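Local coordinates for oxidoreductase, NAD-binding/iron-sulfur cluster-binding protein (Nitratireductor pacificus pht-3B, PDB 6ZXU) that acts as a catabolic reductive dehalogenase, probably cleaving carbon-halogen bonds at a bound cobalamin that is served by two [4Fe-4S] clusters, at residues 223-226 and 231-234; 305-310 and 717-722; 312-317 and 323-328. One frame throughout, in Å; residues are numbered along the deposited sequence.

Interaction 1. Residues 223-226 and 231-234; sequences LVAP and GFRL
Leu-223 and Ala-225 reach Phe-232 by side chain alone, for no hydrogen bond joins the two backbones, and even the closest alpha carbons, CA of Val-224 and CA of Gly-231, stand 7.6 Å apart. The phenyl ring of Phe-232 bridges that distance. Its CG sits between the backbone N and the carbonyl carbon (chi1 63°), and the ring extends to the chain at 223-225. There CE1 of Phe-232 meets the CB methyl of Ala-225 at 3.6 Å, while CZ of Phe-232 touches CB of Leu-223 at 3.7 Å. Both carbons approach the ring obliquely. A methyl suits position 225, since the ring lies close to the main chain as well: CE1 of Phe-232 is 3.6 Å from the backbone N of Ala-225. Beyond the ring the two leucines cross at about a right angle, CD1 of Leu-223 against CD1 of Leu-234 at 3.8 Å, and their side chains also pack on helix 206-212. Val-224 turns its side chain away from this apolar cluster. Each segment has its own backbone partners: Val-224 bonds to Arg-217 within the small antiparallel pair 217-219 and 222-224, whereas Gly-231 and Arg-233 bond to Phe-150 and Val-148. The result is a buried hydrophobic layer, far from the cofactors, that packs strand 222-224 and the loop after it, together with helix 206-212, against strand 232-239 of a four-stranded antiparallel sheet.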
loop_
_atom_site.group_PDB
_atom_site.type_symbol
_atom_site.label_atom_id
_atom_site.label_comp_id
_atom_site.label_asym_id
_atom_site.label_seq_id
_atom_site.Cartn_x
_atom_site.Cartn_y
_atom_site.Cartn_z
ATOM N N LEU A 223 -9.399 8.990 -27.944
ATOM C CA LEU A 223 -10.080 9.309 -26.700
ATOM C C LEU A 223 -9.361 10.379 -25.907
ATOM O O LEU A 223 -8.145 10.425 -25.890
ATOM C CB LEU A 223 -10.191 8.093 -25.827
ATOM C CG LEU A 223 -11.080 6.967 -26.293
ATOM C CD1 LEU A 223 -10.977 5.869 -25.266
ATOM C CD2 LEU A 223 -12.524 7.433 -26.469
ATOM N N VAL A 224 -10.148 11.292 -25.351
ATOM C CA VAL A 224 -9.685 12.416 -24.537
ATOM C C VAL A 224 -10.529 12.445 -23.275
ATOM O O VAL A 224 -11.742 12.473 -23.332
ATOM C CB VAL A 224 -9.779 13.772 -25.266
ATOM C CG1 VAL A 224 -9.362 14.889 -24.318
ATOM C CG2 VAL A 224 -8.843 13.842 -26.469
ATOM N N ALA A 225 -9.913 12.328 -22.115
ATOM C CA ALA A 225 -10.685 12.312 -20.849
ATOM C C ALA A 225 -10.490 13.599 -20.145
ATOM O O ALA A 225 -9.356 14.087 -20.084
ATOM C CB ALA A 225 -10.228 11.160 -19.953
ATOM N N PRO A 226 -11.574 14.211 -19.649
ATOM C CA PRO A 226 -11.390 15.389 -18.787
ATOM C C PRO A 226 -10.432 15.038 -17.619
ATOM O O PRO A 226 -10.474 13.922 -17.097
ATOM C CB PRO A 226 -12.814 15.660 -18.238
ATOM C CG PRO A 226 -13.497 14.352 -18.316
ATOM C CD PRO A 226 -12.952 13.713 -19.575
ATOM N N GLY A 231 -2.715 11.529 -20.718
ATOM C CA GLY A 231 -3.067 10.303 -21.344
ATOM C C GLY A 231 -3.445 9.280 -20.320
ATOM O O GLY A 231 -3.323 9.502 -19.118
ATOM N N PHE A 232 -3.995 8.163 -20.784
ATOM C CA PHE A 232 -4.563 7.175 -19.925
ATOM C C PHE A 232 -4.745 5.855 -20.742
ATOM O O PHE A 232 -4.648 5.862 -21.962
ATOM C CB PHE A 232 -5.916 7.628 -19.358
ATOM C CG PHE A 232 -6.957 7.840 -20.413
ATOM C CD1 PHE A 232 -7.046 9.047 -21.066
ATOM C CD2 PHE A 232 -7.782 6.817 -20.801
ATOM C CE1 PHE A 232 -7.988 9.241 -22.071
ATOM C CE2 PHE A 232 -8.754 7.017 -21.797
ATOM C CZ PHE A 232 -8.850 8.211 -22.418
ATOM N N ARG A 233 -5.017 4.769 -20.017
ATOM C CA ARG A 233 -5.427 3.513 -20.561
ATOM C C ARG A 233 -6.621 3.018 -19.818
ATOM O O ARG A 233 -6.908 3.505 -18.714
ATOM C CB ARG A 233 -4.285 2.468 -20.554
ATOM C CG ARG A 233 -3.029 2.957 -21.206
ATOM C CD ARG A 233 -3.106 3.090 -22.739
ATOM N NE ARG A 233 -3.143 1.764 -23.336
ATOM C CZ ARG A 233 -3.082 1.499 -24.637
ATOM N NH1 ARG A 233 -2.948 2.431 -25.546
ATOM N NH2 ARG A 233 -3.081 0.233 -25.005
ATOM N N LEU A 234 -7.346 2.056 -20.438
ATOM C CA LEU A 234 -8.633 1.550 -19.933
ATOM C C LEU A 234 -8.639 0.111 -19.481
ATOM O O LEU A 234 -7.920 -0.706 -20.017
ATOM C CB LEU A 234 -9.699 1.643 -21.017
ATOM C CG LEU A 234 -9.962 3.043 -21.547
ATOM C CD1 LEU A 234 -10.740 2.944 -22.878
ATOM C CD2 LEU A 234 -10.752 3.833 -20.507
#

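Interaction 2. Residues 305-310 and 717-722; sequences RQEIQR and RARLKS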
loop_
_atom_site.group_PDB
_atom_site.type_symbol
_atom_site.label_atom_id
_atom_site.label_comp_id
_atom_site.label_asym_id
_atom_site.label_seq_id
_atom_site.Cartn_x
_atom_site.Cartn_y
_atom_site.Cartn_z
ATOM N N ARG A 305 25.202 -2.426 16.101
ATOM C CA ARG A 305 25.248 -3.462 15.094
ATOM C C ARG A 305 25.987 -4.708 15.550
ATOM O O ARG A 305 25.568 -5.848 15.232
ATOM C CB ARG A 305 25.907 -2.959 13.849
ATOM C CG ARG A 305 25.091 -1.938 13.104
ATOM C CD ARG A 305 25.960 -1.253 12.082
ATOM N NE ARG A 305 25.134 -0.534 11.174
ATOM C CZ ARG A 305 24.513 0.594 11.484
ATOM N NH1 ARG A 305 24.588 1.137 12.702
ATOM N NH2 ARG A 305 23.749 1.133 10.569
ATOM N N GLN A 306 27.058 -4.550 16.340
ATOM C CA GLN A 306 27.788 -5.737 16.790
ATOM C C GLN A 306 26.998 -6.584 17.759
ATOM O O GLN A 306 27.356 -7.725 17.977
ATOM C CB GLN A 306 29.129 -5.366 17.409
ATOM C CG GLN A 306 30.092 -4.894 16.387
ATOM C CD GLN A 306 31.461 -4.587 17.029
ATOM O OE1 GLN A 306 31.676 -3.505 17.520
ATOM N NE2 GLN A 306 32.261 -5.563 17.132
ATOM N N GLU A 307 25.891 -6.075 18.306
ATOM C CA GLU A 307 25.099 -6.846 19.240
ATOM C C GLU A 307 23.758 -7.361 18.640
ATOM O O GLU A 307 22.951 -7.924 19.354
ATOM C CB GLU A 307 24.825 -6.023 20.462
ATOM C CG GLU A 307 26.105 -5.679 21.225
ATOM C CD GLU A 307 25.896 -4.784 22.498
ATOM O OE1 GLU A 307 26.876 -4.082 22.994
ATOM O OE2 GLU A 307 24.724 -4.735 23.009
ATOM N N ILE A 308 23.519 -7.122 17.360
ATOM C CA ILE A 308 22.269 -7.533 16.752
ATOM C C ILE A 308 22.416 -8.967 16.209
ATOM O O ILE A 308 23.146 -9.163 15.275
ATOM C CB ILE A 308 21.836 -6.583 15.615
ATOM C CG1 ILE A 308 21.599 -5.189 16.107
ATOM C CG2 ILE A 308 20.585 -7.129 14.977
ATOM C CD1 ILE A 308 21.392 -4.146 15.017
ATOM N N GLN A 309 21.688 -9.912 16.757
ATOM C CA GLN A 309 21.695 -11.262 16.230
ATOM C C GLN A 309 20.664 -11.411 15.134
ATOM O O GLN A 309 19.596 -10.790 15.167
ATOM C CB GLN A 309 21.375 -12.267 17.275
ATOM C CG GLN A 309 22.360 -12.404 18.365
ATOM C CD GLN A 309 21.816 -13.387 19.457
ATOM O OE1 GLN A 309 21.783 -13.067 20.641
ATOM N NE2 GLN A 309 21.371 -14.551 19.047
ATOM N N ARG A 310 21.003 -12.193 14.113
ATOM C CA ARG A 310 20.077 -12.549 13.034
ATOM C C ARG A 310 19.087 -13.656 13.549
ATOM O O ARG A 310 19.414 -14.444 14.415
ATOM C CB ARG A 310 20.841 -12.961 11.770
ATOM C CG ARG A 310 21.501 -11.793 11.090
ATOM C CD ARG A 310 22.446 -12.216 10.006
ATOM N NE ARG A 310 21.745 -12.888 8.917
ATOM C CZ ARG A 310 22.336 -13.449 7.888
ATOM N NH1 ARG A 310 23.636 -13.487 7.834
ATOM N NH2 ARG A 310 21.645 -14.075 6.972
ATOM N N ARG A 717 23.917 3.142 26.743
ATOM C CA ARG A 717 24.822 4.222 26.310
ATOM C C ARG A 717 25.993 4.344 27.272
ATOM O O ARG A 717 27.098 4.569 26.833
ATOM C CB ARG A 717 24.077 5.568 26.210
ATOM C CG ARG A 717 23.139 5.637 25.012
ATOM C CD ARG A 717 22.449 6.975 24.863
ATOM N NE ARG A 717 21.650 6.919 23.611
ATOM C CZ ARG A 717 20.307 6.737 23.552
ATOM N NH1 ARG A 717 19.566 6.681 24.696
ATOM N NH2 ARG A 717 19.694 6.666 22.337
ATOM N N ALA A 718 25.740 4.236 28.571
ATOM C CA ALA A 718 26.778 4.263 29.568
ATOM C C ALA A 718 27.767 3.115 29.358
ATOM O O ALA A 718 28.969 3.299 29.342
ATOM C CB ALA A 718 26.171 4.184 30.950
ATOM N N ARG A 719 27.265 1.915 29.124
ATOM C CA ARG A 719 28.113 0.745 28.892
ATOM C C ARG A 719 28.944 0.871 27.644
ATOM O O ARG A 719 30.154 0.617 27.661
ATOM C CB ARG A 719 27.238 -0.487 28.811
ATOM C CG ARG A 719 27.968 -1.766 28.480
ATOM C CD ARG A 719 27.065 -3.001 28.633
ATOM N NE ARG A 719 25.896 -2.898 27.737
ATOM C CZ ARG A 719 25.933 -3.088 26.438
ATOM N NH1 ARG A 719 27.059 -3.409 25.791
ATOM N NH2 ARG A 719 24.835 -2.954 25.749
ATOM N N LEU A 720 28.357 1.285 26.545
ATOM C CA LEU A 720 29.120 1.436 25.376
ATOM C C LEU A 720 30.238 2.476 25.520
ATOM O O LEU A 720 31.298 2.330 24.898
ATOM C CB LEU A 720 28.254 1.803 24.205
ATOM C CG LEU A 720 27.223 0.687 23.912
ATOM C CD1 LEU A 720 26.218 1.288 22.989
ATOM C CD2 LEU A 720 27.818 -0.542 23.296
ATOM N N LYS A 721 29.972 3.539 26.252
ATOM C CA LYS A 721 30.945 4.650 26.417
ATOM C C LYS A 721 32.216 4.155 27.165
ATOM O O LYS A 721 33.311 4.568 26.852
ATOM C CB LYS A 721 30.291 5.810 27.220
ATOM C CG LYS A 721 31.060 7.127 27.342
ATOM N N SER A 722 32.052 3.241 28.095
ATOM C CA SER A 722 33.167 2.659 28.757
ATOM C C SER A 722 34.057 1.762 27.876
ATOM O O SER A 722 35.146 1.461 28.268
ATOM C CB SER A 722 32.754 1.985 30.039
ATOM O OG SER A 722 32.086 0.801 29.839
#
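Glu-307 and Arg-719 approach from opposite directions, the NH1 and NH2 end of a guanidinium on helix 713-721 facing a carboxylate on a short 3-10 segment, one nitrogen to each oxygen. The backbones stay well apart, CA of Glu-307 lying 11.1 Å from CA of Leu-720, which is why two long side chains are needed to span the distance. Glu-307 runs extended beyond CG and holds its two oxygens out toward the helix. Arg-719 leaves the helix with CG opposite its backbone N and then bends at chi3 (60°), a kink that presents NH1 and NH2 together to the acid. NH1 of Arg-719 donates to OE1 of Glu-307 at 2.9 Å in a nearly straight bond (170°), with the oxygen in the guanidinium plane. NH2 of Arg-719 reaches OE2 of Glu-307 at 3.3 Å, a longer and more bent bond that uses the syn lone pair of that oxygen, which lies tilted from the guanidinium plane. This inequality is in keeping with the twist of the two flat groups, whose planes lie 39° apart. Leu-720 adds an apolar flank, its CD2 lying 3.7 Å from OE1 of Glu-307, and it also touches Val-304. NE of Arg-719 has a second acidic partner, Glu-711. With an alanine here in place of Glu-307 both bonds to Arg-719 would go, which would probably leave NH1 without this acceptor and the guanidinium freer to turn, although NE would keep Glu-711. Because none of the touching residues is buried, water is likely to screen the charges; the bidentate salt bridge therefore implies a directional clasp of modest strength, pinning the C-terminal helix to the loop at the protein surface.

Interaction 3. Residues 312-317 and 323-328; sequences AKRGDF and AGDLGE
Arg-314 grips Asp-325 with two nitrogens, and its side chain can be followed outward to that clasp. From CB, CG stands anti to the backbone N, and a bend at chi2 (63°) swings CD and the guanidinium toward 323-325; along the way the side chain also packs on Pro-686 and Arg-320. NE of Arg-314 lies 3.8 Å from CB of Ala-323 and donates to the carbonyl of Thr-691. The same methyl lies over one guanidinium face, toward the rim, with CB of Ala-323 nearest NH2 of Arg-314 at 3.2 Å, an approach that suits so small a side chain. NH1 of Arg-314 then donates to OD2 of Asp-325 at 2.8 Å, in the guanidinium plane but from above that of the carboxylate. NH2 of Arg-314 meets OD1 of Asp-325, also at 2.8 Å, on its syn side, and bonds the carbonyl of Ala-694 as well. Asp-325 is held further by Arg-320 NE on OD2 and Leu-696 N on OD1, a setting that probably stabilises its negative charge. Beside this buried clasp, CD2 of Phe-317 touches CD1 of Leu-326 at 4.1 Å, the side chains crossing near a right angle. The contact spans helix 317-323: Asp-316 caps its start, bonding Lys-319 N, and Gly-324 ends it in a Schellman motif that leads through a type I turn to helix 328-333. Phe-317 and Leu-326 both touch helix 572-581, and Phe-317, a residue of the cobalamin site, also bonds the cofactor through its backbone N.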
loop_
_atom_site.group_PDB
_atom_site.type_symbol
_atom_site.label_atom_id
_atom_site.label_comp_id
_atom_site.label_asym_id
_atom_site.label_seq_id
_atom_site.Cartn_x
_atom_site.Cartn_y
_atom_site.Cartn_z
ATOM N N ALA A 312 15.913 -16.498 12.831
ATOM C CA ALA A 312 15.338 -17.429 11.884
ATOM C C ALA A 312 13.998 -16.834 11.290
ATOM O O ALA A 312 13.233 -16.213 12.024
ATOM C CB ALA A 312 15.053 -18.775 12.570
ATOM N N LYS A 313 13.733 -17.019 10.002
ATOM C CA LYS A 313 12.388 -16.731 9.457
ATOM C C LYS A 313 11.289 -17.468 10.238
ATOM O O LYS A 313 10.198 -17.001 10.360
ATOM C CB LYS A 313 12.243 -17.131 7.985
ATOM C CG LYS A 313 12.512 -16.034 7.052
ATOM C CD LYS A 313 12.160 -16.299 5.620
ATOM C CE LYS A 313 10.675 -16.106 5.433
ATOM N NZ LYS A 313 10.467 -16.133 3.934
ATOM N N ARG A 314 11.625 -18.622 10.754
ATOM C CA ARG A 314 10.742 -19.407 11.563
ATOM C C ARG A 314 10.317 -18.695 12.857
ATOM O O ARG A 314 9.320 -19.100 13.507
ATOM C CB ARG A 314 11.406 -20.769 11.857
ATOM C CG ARG A 314 10.656 -21.722 12.808
ATOM C CD ARG A 314 9.278 -22.197 12.296
ATOM N NE ARG A 314 8.751 -23.139 13.257
ATOM C CZ ARG A 314 8.211 -22.807 14.426
ATOM N NH1 ARG A 314 8.022 -21.555 14.707
ATOM N NH2 ARG A 314 7.789 -23.699 15.283
ATOM N N GLY A 315 11.004 -17.614 13.235
ATOM C CA GLY A 315 10.626 -16.806 14.380
ATOM C C GLY A 315 9.657 -15.661 14.144
ATOM O O GLY A 315 9.181 -15.076 15.125
ATOM N N ASP A 316 9.409 -15.303 12.886
ATOM C CA ASP A 316 8.306 -14.418 12.476
ATOM C C ASP A 316 7.057 -15.010 13.181
ATOM O O ASP A 316 6.795 -16.183 13.036
ATOM C CB ASP A 316 8.273 -14.469 10.948
ATOM C CG ASP A 316 6.897 -14.074 10.276
ATOM O OD1 ASP A 316 5.834 -14.247 10.880
ATOM O OD2 ASP A 316 6.940 -13.652 9.044
ATOM N N PHE A 317 6.288 -14.221 13.915
ATOM C CA PHE A 317 5.186 -14.765 14.655
ATOM C C PHE A 317 3.997 -15.258 13.819
ATOM O O PHE A 317 3.266 -16.082 14.342
ATOM C CB PHE A 317 4.682 -13.878 15.784
ATOM C CG PHE A 317 5.329 -14.172 17.105
ATOM C CD1 PHE A 317 6.649 -13.971 17.272
ATOM C CD2 PHE A 317 4.565 -14.556 18.214
ATOM C CE1 PHE A 317 7.277 -14.238 18.494
ATOM C CE2 PHE A 317 5.157 -14.841 19.418
ATOM C CZ PHE A 317 6.545 -14.662 19.572
ATOM N N ALA A 323 2.984 -22.890 12.649
ATOM C CA ALA A 323 3.635 -24.093 13.147
ATOM C C ALA A 323 2.924 -24.693 14.367
ATOM O O ALA A 323 3.191 -25.824 14.699
ATOM C CB ALA A 323 5.067 -23.827 13.524
ATOM N N GLY A 324 2.075 -23.917 15.045
ATOM C CA GLY A 324 1.385 -24.345 16.250
ATOM C C GLY A 324 1.912 -23.761 17.523
ATOM O O GLY A 324 1.354 -24.053 18.583
ATOM N N ASP A 325 2.962 -22.930 17.478
ATOM C CA ASP A 325 3.557 -22.343 18.702
ATOM C C ASP A 325 2.603 -21.535 19.540
ATOM O O ASP A 325 2.825 -21.340 20.709
ATOM C CB ASP A 325 4.726 -21.412 18.335
ATOM C CG ASP A 325 5.854 -22.071 17.544
ATOM O OD1 ASP A 325 5.807 -23.296 17.251
ATOM O OD2 ASP A 325 6.867 -21.336 17.213
ATOM N N LEU A 326 1.517 -21.021 18.931
ATOM C CA LEU A 326 0.580 -20.153 19.666
ATOM C C LEU A 326 -0.787 -20.843 19.979
ATOM O O LEU A 326 -1.783 -20.171 20.270
ATOM C CB LEU A 326 0.323 -18.889 18.857
ATOM C CG LEU A 326 1.331 -17.751 18.862
ATOM C CD1 LEU A 326 2.689 -18.149 18.539
ATOM C CD2 LEU A 326 0.989 -16.654 17.818
ATOM N N GLY A 327 -0.853 -22.147 19.854
ATOM C CA GLY A 327 -2.094 -22.870 20.132
ATOM C C GLY A 327 -2.822 -23.259 18.868
ATOM O O GLY A 327 -2.460 -22.861 17.732
ATOM N N GLU A 328 -3.890 -24.032 19.051
ATOM C CA GLU A 328 -4.623 -24.628 17.911
ATOM C C GLU A 328 -5.385 -23.599 17.172
ATOM O O GLU A 328 -5.406 -23.627 15.932
ATOM C CB GLU A 328 -5.608 -25.778 18.379
#

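From the N terminus, interaction 1 comes first and closes a short loop, with four residues between its segments, joining strand 222-224 to strand 232-239. It is complete before interaction 2 opens at 305-310, and its centre lies 56 Å from that of interaction 2, across the chain's centre. Interaction 2 closes only at 717-722, enclosing 406 residues and joining the loop before helix 317-323 to the last helix. Interaction 3 is nested inside that long loop: 312-317, which touches the cobalamin, follows almost directly on 305-310, and 323-328 returns after one helix. No contacts cross; the first belongs to the N-terminal sheet region, the other two to the cofactor-bearing part and its C-terminal surface.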